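PDB 6E20: galectin from Danio rerio, which binds galactose-containing glycans as a lectin of the galectin family, probably with a part in innate immunity. Local coordinates for residues T28-N33 and K83-K88; D40-M45 and E94-T99. One frame throughout, in Å; residues are numbered along the deposited sequence.

Contact 1 (T28-N33 and K83-K88); sequences TNFAIN and KEFQIK
F30 and F85 both place CG between the backbone N and the carbonyl carbon (chi1 65° and 64°). Their side chains leave the strands toward the opposite sheet, and these torsions then set each ring in the interior of the galectin beta sandwich. The rings come from opposite directions and end up almost parallel, their planes 7° apart. They are slid so far past each other, with centroids 5.4 Å apart, that they barely overlap, and the meeting is made at their outer atoms: F30 CZ lies 3.8 Å from F85 CE2. Phenylalanine suits both places because the backbones are far apart here, the CA atoms of F30 and F85 being separated by 12.6 Å, and a long, flat, apolar side chain from each sheet can bridge that gap. V126 touches both rings, while F79 meets F85 edge-to-face.

Two residues along each strand, where the sheets have drawn closer, the smaller pair I32 and I87 suffices. Strand 30-34 lies within its own sheet between partners on two strands, I32 pairing with M45 and A31 with E123. The four residues that touch across the sheets are all apolar and buried. Each isoleucine has CG1 anti to its carbonyl carbon and directs the longer branch at the other strand. The two side chains meet tip to tip, I32 CD1 standing 4.0 Å from I87 CD1.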
loop_
_atom_site.group_PDB
_atom_site.type_symbol
_atom_site.label_atom_id
_atom_site.label_comp_id
_atom_site.label_asym_id
_atom_site.label_seq_id
_atom_site.Cartn_x
_atom_site.Cartn_y
_atom_site.Cartn_z
ATOM N N THR B 28 8.539 -17.763 -10.731
ATOM C CA THR B 28 7.948 -18.480 -11.883
ATOM C C THR B 28 6.828 -17.608 -12.435
ATOM O O THR B 28 6.521 -17.706 -13.618
ATOM C CB THR B 28 7.434 -19.885 -11.514
ATOM O OG1 THR B 28 6.299 -19.758 -10.651
ATOM C CG2 THR B 28 8.498 -20.734 -10.859
ATOM N N ASN B 29 6.206 -16.830 -11.567
ATOM C CA ASN B 29 5.034 -15.998 -11.910
ATOM C C ASN B 29 4.655 -15.162 -10.687
ATOM O O ASN B 29 5.130 -15.482 -9.542
ATOM C CB ASN B 29 3.869 -16.868 -12.406
ATOM C CG ASN B 29 3.094 -17.555 -11.305
ATOM O OD1 ASN B 29 3.646 -18.394 -10.576
ATOM N ND2 ASN B 29 1.837 -17.161 -11.148
ATOM N N PHE B 30 3.777 -14.181 -10.894
ATOM C CA PHE B 30 3.180 -13.373 -9.801
ATOM C C PHE B 30 1.889 -12.777 -10.315
ATOM O O PHE B 30 1.700 -12.811 -11.532
ATOM C CB PHE B 30 4.139 -12.298 -9.275
ATOM C CG PHE B 30 4.518 -11.209 -10.244
ATOM C CD1 PHE B 30 5.643 -11.327 -11.048
ATOM C CD2 PHE B 30 3.779 -10.032 -10.322
ATOM C CE1 PHE B 30 6.004 -10.311 -11.926
ATOM C CE2 PHE B 30 4.126 -9.020 -11.209
ATOM C CZ PHE B 30 5.255 -9.151 -11.992
ATOM N N ALA B 31 1.035 -12.288 -9.425
ATOM C CA ALA B 31 -0.290 -11.764 -9.823
ATOM C C ALA B 31 -0.661 -10.567 -8.956
ATOM O O ALA B 31 -0.383 -10.579 -7.735
ATOM C CB ALA B 31 -1.349 -12.845 -9.766
ATOM N N ILE B 32 -1.270 -9.594 -9.629
ATOM C CA ILE B 32 -1.981 -8.412 -9.085
ATOM C C ILE B 32 -3.462 -8.716 -9.233
ATOM O O ILE B 32 -3.899 -9.030 -10.358
ATOM C CB ILE B 32 -1.604 -7.126 -9.846
ATOM C CG1 ILE B 32 -0.094 -6.847 -9.804
ATOM C CG2 ILE B 32 -2.410 -5.972 -9.307
ATOM C CD1 ILE B 32 0.478 -6.378 -11.121
ATOM N N ASN B 33 -4.168 -8.686 -8.116
ATOM C CA ASN B 33 -5.620 -8.964 -8.027
ATOM C C ASN B 33 -6.268 -7.673 -7.564
ATOM O O ASN B 33 -5.933 -7.227 -6.450
ATOM C CB ASN B 33 -5.882 -10.142 -7.087
ATOM C CG ASN B 33 -5.264 -11.422 -7.604
ATOM O OD1 ASN B 33 -4.295 -11.961 -7.045
ATOM N ND2 ASN B 33 -5.812 -11.917 -8.687
ATOM N N LYS B 83 14.557 -7.834 -10.950
ATOM C CA LYS B 83 14.688 -6.461 -11.510
ATOM C C LYS B 83 13.446 -5.665 -11.161
ATOM O O LYS B 83 12.342 -6.192 -11.399
ATOM C CB LYS B 83 14.928 -6.516 -13.016
ATOM C CG LYS B 83 16.361 -6.897 -13.347
ATOM C CD LYS B 83 17.341 -5.914 -12.695
ATOM C CE LYS B 83 18.397 -6.642 -11.912
ATOM N NZ LYS B 83 19.008 -7.700 -12.747
ATOM N N GLU B 84 13.633 -4.467 -10.611
ATOM C CA GLU B 84 12.517 -3.560 -10.239
ATOM C C GLU B 84 11.698 -3.242 -11.486
ATOM O O GLU B 84 12.291 -3.061 -12.551
ATOM C CB GLU B 84 12.974 -2.243 -9.618
ATOM C CG GLU B 84 11.783 -1.339 -9.290
ATOM C CD GLU B 84 12.098 -0.060 -8.532
ATOM O OE1 GLU B 84 11.883 1.014 -9.102
ATOM O OE2 GLU B 84 12.544 -0.147 -7.389
ATOM N N PHE B 85 10.380 -3.197 -11.333
ATOM C CA PHE B 85 9.430 -2.715 -12.359
ATOM C C PHE B 85 8.483 -1.703 -11.713
ATOM O O PHE B 85 8.293 -1.699 -10.459
ATOM C CB PHE B 85 8.620 -3.862 -12.962
ATOM C CG PHE B 85 7.734 -4.542 -11.956
ATOM C CD1 PHE B 85 6.535 -3.970 -11.549
ATOM C CD2 PHE B 85 8.130 -5.726 -11.358
ATOM C CE1 PHE B 85 5.741 -4.583 -10.590
ATOM C CE2 PHE B 85 7.328 -6.339 -10.404
ATOM C CZ PHE B 85 6.142 -5.765 -10.017
ATOM N N GLN B 86 7.911 -0.880 -12.583
ATOM C CA GLN B 86 6.795 0.032 -12.283
ATOM C C GLN B 86 5.710 -0.207 -13.339
ATOM O O GLN B 86 6.042 -0.237 -14.540
ATOM C CB GLN B 86 7.285 1.476 -12.186
ATOM C CG GLN B 86 6.407 2.291 -11.254
ATOM C CD GLN B 86 6.932 3.683 -10.997
ATOM O OE1 GLN B 86 6.734 4.590 -11.805
ATOM N NE2 GLN B 86 7.537 3.868 -9.834
ATOM N N ILE B 87 4.507 -0.519 -12.861
ATOM C CA ILE B 87 3.256 -0.751 -13.643
ATOM C C ILE B 87 2.238 0.323 -13.244
ATOM O O ILE B 87 2.134 0.647 -12.034
ATOM C CB ILE B 87 2.716 -2.160 -13.360
ATOM C CG1 ILE B 87 3.688 -3.244 -13.829
ATOM C CG2 ILE B 87 1.330 -2.363 -13.942
ATOM C CD1 ILE B 87 3.384 -4.611 -13.227
ATOM N N LYS B 88 1.525 0.872 -14.229
ATOM C CA LYS B 88 0.424 1.835 -14.004
ATOM C C LYS B 88 -0.845 1.159 -14.474
ATOM O O LYS B 88 -0.772 0.411 -15.474
ATOM C CB LYS B 88 0.657 3.152 -14.749
ATOM C CG LYS B 88 1.930 3.861 -14.336
ATOM C CD LYS B 88 1.903 5.333 -14.604
ATOM C CE LYS B 88 2.965 6.059 -13.813
ATOM N NZ LYS B 88 3.018 7.481 -14.212
#

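Contact 2 (D40-M45 and E94-T99). With GAL (beta-D-galactopyranose), chain D.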
loop_
_atom_site.group_PDB
_atom_site.type_symbol
_atom_site.label_atom_id
_atom_site.label_comp_id
_atom_site.label_asym_id
_atom_site.label_seq_id
_atom_site.Cartn_x
_atom_site.Cartn_y
_atom_site.Cartn_z
ATOM N N ASP B 40 -14.140 -12.238 -5.513
ATOM C CA ASP B 40 -14.675 -11.311 -6.539
ATOM C C ASP B 40 -13.523 -10.427 -7.014
ATOM O O ASP B 40 -13.312 -9.379 -6.422
ATOM C CB ASP B 40 -15.896 -10.546 -6.004
ATOM C CG ASP B 40 -16.681 -9.760 -7.046
ATOM O OD1 ASP B 40 -16.320 -9.834 -8.229
ATOM O OD2 ASP B 40 -17.660 -9.065 -6.662
ATOM N N ILE B 41 -12.812 -10.864 -8.047
ATOM C CA ILE B 41 -11.618 -10.163 -8.602
ATOM C C ILE B 41 -11.971 -9.690 -10.009
ATOM O O ILE B 41 -12.170 -10.541 -10.860
ATOM C CB ILE B 41 -10.379 -11.080 -8.617
ATOM C CG1 ILE B 41 -10.089 -11.673 -7.246
ATOM C CG2 ILE B 41 -9.160 -10.342 -9.176
ATOM C CD1 ILE B 41 -9.856 -10.634 -6.187
ATOM N N ALA B 42 -11.958 -8.380 -10.232
ATOM C CA ALA B 42 -12.284 -7.708 -11.508
ATOM C C ALA B 42 -11.122 -7.809 -12.498
ATOM O O ALA B 42 -11.378 -7.957 -13.715
ATOM C CB ALA B 42 -12.616 -6.266 -11.224
ATOM N N LEU B 43 -9.895 -7.640 -11.995
ATOM C CA LEU B 43 -8.634 -7.830 -12.757
ATOM C C LEU B 43 -7.659 -8.732 -11.978
ATOM O O LEU B 43 -7.148 -8.321 -10.909
ATOM C CB LEU B 43 -7.970 -6.484 -13.039
ATOM C CG LEU B 43 -6.585 -6.590 -13.677
ATOM C CD1 LEU B 43 -6.650 -7.300 -15.018
ATOM C CD2 LEU B 43 -5.937 -5.226 -13.843
ATOM N N HIS B 44 -7.351 -9.874 -12.574
ATOM C CA HIS B 44 -6.235 -10.772 -12.220
ATOM C C HIS B 44 -5.166 -10.600 -13.299
ATOM O O HIS B 44 -5.415 -10.997 -14.436
ATOM C CB HIS B 44 -6.734 -12.206 -12.108
ATOM C CG HIS B 44 -5.659 -13.233 -12.011
ATOM N ND1 HIS B 44 -5.077 -13.545 -10.812
ATOM C CD2 HIS B 44 -5.111 -14.057 -12.939
ATOM C CE1 HIS B 44 -4.208 -14.536 -10.987
ATOM N NE2 HIS B 44 -4.184 -14.859 -12.307
ATOM N N MET B 45 -4.034 -9.999 -12.964
ATOM C CA MET B 45 -2.958 -9.790 -13.970
ATOM C C MET B 45 -1.758 -10.622 -13.536
ATOM O O MET B 45 -1.231 -10.350 -12.446
ATOM C CB MET B 45 -2.565 -8.323 -14.089
ATOM C CG MET B 45 -1.457 -8.118 -15.094
ATOM S SD MET B 45 -0.782 -6.484 -14.950
ATOM C CE MET B 45 0.768 -6.709 -15.829
ATOM N N GLU B 94 -15.587 0.695 -18.477
ATOM C CA GLU B 94 -15.440 -0.252 -19.623
ATOM C C GLU B 94 -14.188 -1.125 -19.440
ATOM O O GLU B 94 -14.283 -2.348 -19.693
ATOM C CB GLU B 94 -15.387 0.494 -20.959
ATOM C CG GLU B 94 -16.656 1.282 -21.287
ATOM C CD GLU B 94 -16.838 2.570 -20.499
ATOM O OE1 GLU B 94 -15.824 3.224 -20.164
ATOM O OE2 GLU B 94 -17.995 2.905 -20.216
ATOM N N GLU B 95 -13.034 -0.573 -19.083
ATOM C CA GLU B 95 -11.808 -1.434 -19.113
ATOM C C GLU B 95 -10.686 -0.911 -18.216
ATOM O O GLU B 95 -10.705 0.264 -17.801
ATOM C CB GLU B 95 -11.337 -1.694 -20.549
ATOM C CG GLU B 95 -10.736 -0.496 -21.229
ATOM C CD GLU B 95 -10.132 -0.699 -22.613
ATOM O OE1 GLU B 95 -9.458 0.220 -23.020
ATOM O OE2 GLU B 95 -10.383 -1.721 -23.315
ATOM N N PHE B 96 -9.758 -1.816 -17.890
ATOM C CA PHE B 96 -8.465 -1.486 -17.262
ATOM C C PHE B 96 -7.449 -1.210 -18.362
ATOM O O PHE B 96 -7.385 -1.970 -19.348
ATOM C CB PHE B 96 -7.956 -2.627 -16.388
ATOM C CG PHE B 96 -8.879 -2.928 -15.251
ATOM C CD1 PHE B 96 -9.935 -3.820 -15.418
ATOM C CD2 PHE B 96 -8.720 -2.284 -14.034
ATOM C CE1 PHE B 96 -10.781 -4.108 -14.364
ATOM C CE2 PHE B 96 -9.557 -2.595 -12.975
ATOM C CZ PHE B 96 -10.588 -3.498 -13.149
ATOM N N LEU B 97 -6.652 -0.174 -18.171
ATOM C CA LEU B 97 -5.512 0.125 -19.077
ATOM C C LEU B 97 -4.237 -0.015 -18.260
ATOM O O LEU B 97 -3.964 0.857 -17.456
ATOM C CB LEU B 97 -5.655 1.533 -19.669
ATOM C CG LEU B 97 -4.702 1.868 -20.821
ATOM C CD1 LEU B 97 -3.254 1.927 -20.362
ATOM C CD2 LEU B 97 -4.849 0.872 -21.957
ATOM N N VAL B 98 -3.496 -1.081 -18.507
ATOM C CA VAL B 98 -2.193 -1.355 -17.854
ATOM C C VAL B 98 -1.095 -0.781 -18.732
ATOM O O VAL B 98 -0.993 -1.208 -19.890
ATOM C CB VAL B 98 -1.975 -2.856 -17.634
ATOM C CG1 VAL B 98 -0.680 -3.126 -16.886
ATOM C CG2 VAL B 98 -3.171 -3.468 -16.937
ATOM N N THR B 99 -0.302 0.120 -18.179
ATOM C CA THR B 99 0.955 0.589 -18.802
ATOM C C THR B 99 2.093 -0.202 -18.147
ATOM O O THR B 99 2.263 -0.143 -16.912
ATOM C CB THR B 99 1.073 2.118 -18.744
ATOM O OG1 THR B 99 -0.172 2.665 -19.211
ATOM C CG2 THR B 99 2.246 2.637 -19.542
HETATM C C1 GAL D . -5.087 -20.565 -14.148
HETATM C C2 GAL D . -4.168 -20.399 -12.964
HETATM C C3 GAL D . -4.754 -19.381 -11.991
HETATM C C4 GAL D . -5.064 -18.080 -12.734
HETATM C C5 GAL D . -5.994 -18.395 -13.926
HETATM C C6 GAL D . -6.331 -17.164 -14.802
HETATM O O2 GAL D . -4.072 -21.682 -12.343
HETATM O O3 GAL D . -3.842 -19.137 -10.949
HETATM O O4 GAL D . -3.801 -17.564 -13.156
HETATM O O5 GAL D . -5.367 -19.349 -14.780
HETATM O O6 GAL D . -7.023 -17.553 -16.003
#
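L43 meets the ring of F96 at more than one point. Its CB sits over the middle of one ring face, 3.9 Å from the centroid and 10° off the normal, a CH-pi contact. With CG set anti to the backbone N (chi1 173°), the methyl CD2 of L43 lies on the same side of the ring, toward its CG and CD2, 4.0 Å from F96 CG. The leucine also packs on I89 and F108 of strands 85-91 and 105-109. A branched aliphatic residue thus gives the flat ring a broad apolar cover. A42 and L43 form a classic beta bulge opposite I34 in the galectin beta sandwich, so both neighbours turn their CB inward: A42 CB reaches the ring edge, 3.9 Å from F96 CZ, where the short alanine fits among Y117, N110 and Q112. M45, extended beyond CG, meets V98 tip to tip, its SD 3.9 Å from V98 CG1; long and unbranched, it spans much of the 9.3 Å between its CA and that of V98, whose short branched side chain offers CG1. H44 serves the outer side of the sheet, where its NE2 is hydrogen-bonded to O4 of galactose at 2.9 Å, the oxygen lying near the imidazole plane.

In the fold
Contacts 1 and 2 are both buried and join the same two sheets, with their centres 14 Å apart on opposite sides of the chain's centre. Strands 30-34 and 40-47 are neighbours in one sheet, 85-91 and 95-99 in the other, and the segments alternate along the chain. Within the sheets the contacts touch directly: K88 O and T99 N make a probable hydrogen bond, and I87 CG2 packs on V98 CG1. Their interior chemistry differs: contact 1 matches like with like, whereas contact 2 sets aliphatic groups and a thioether against phenylalanine and valine. Contact 2 also reaches the sugar through H44, whose imidazole A31 of contact 1 packs against.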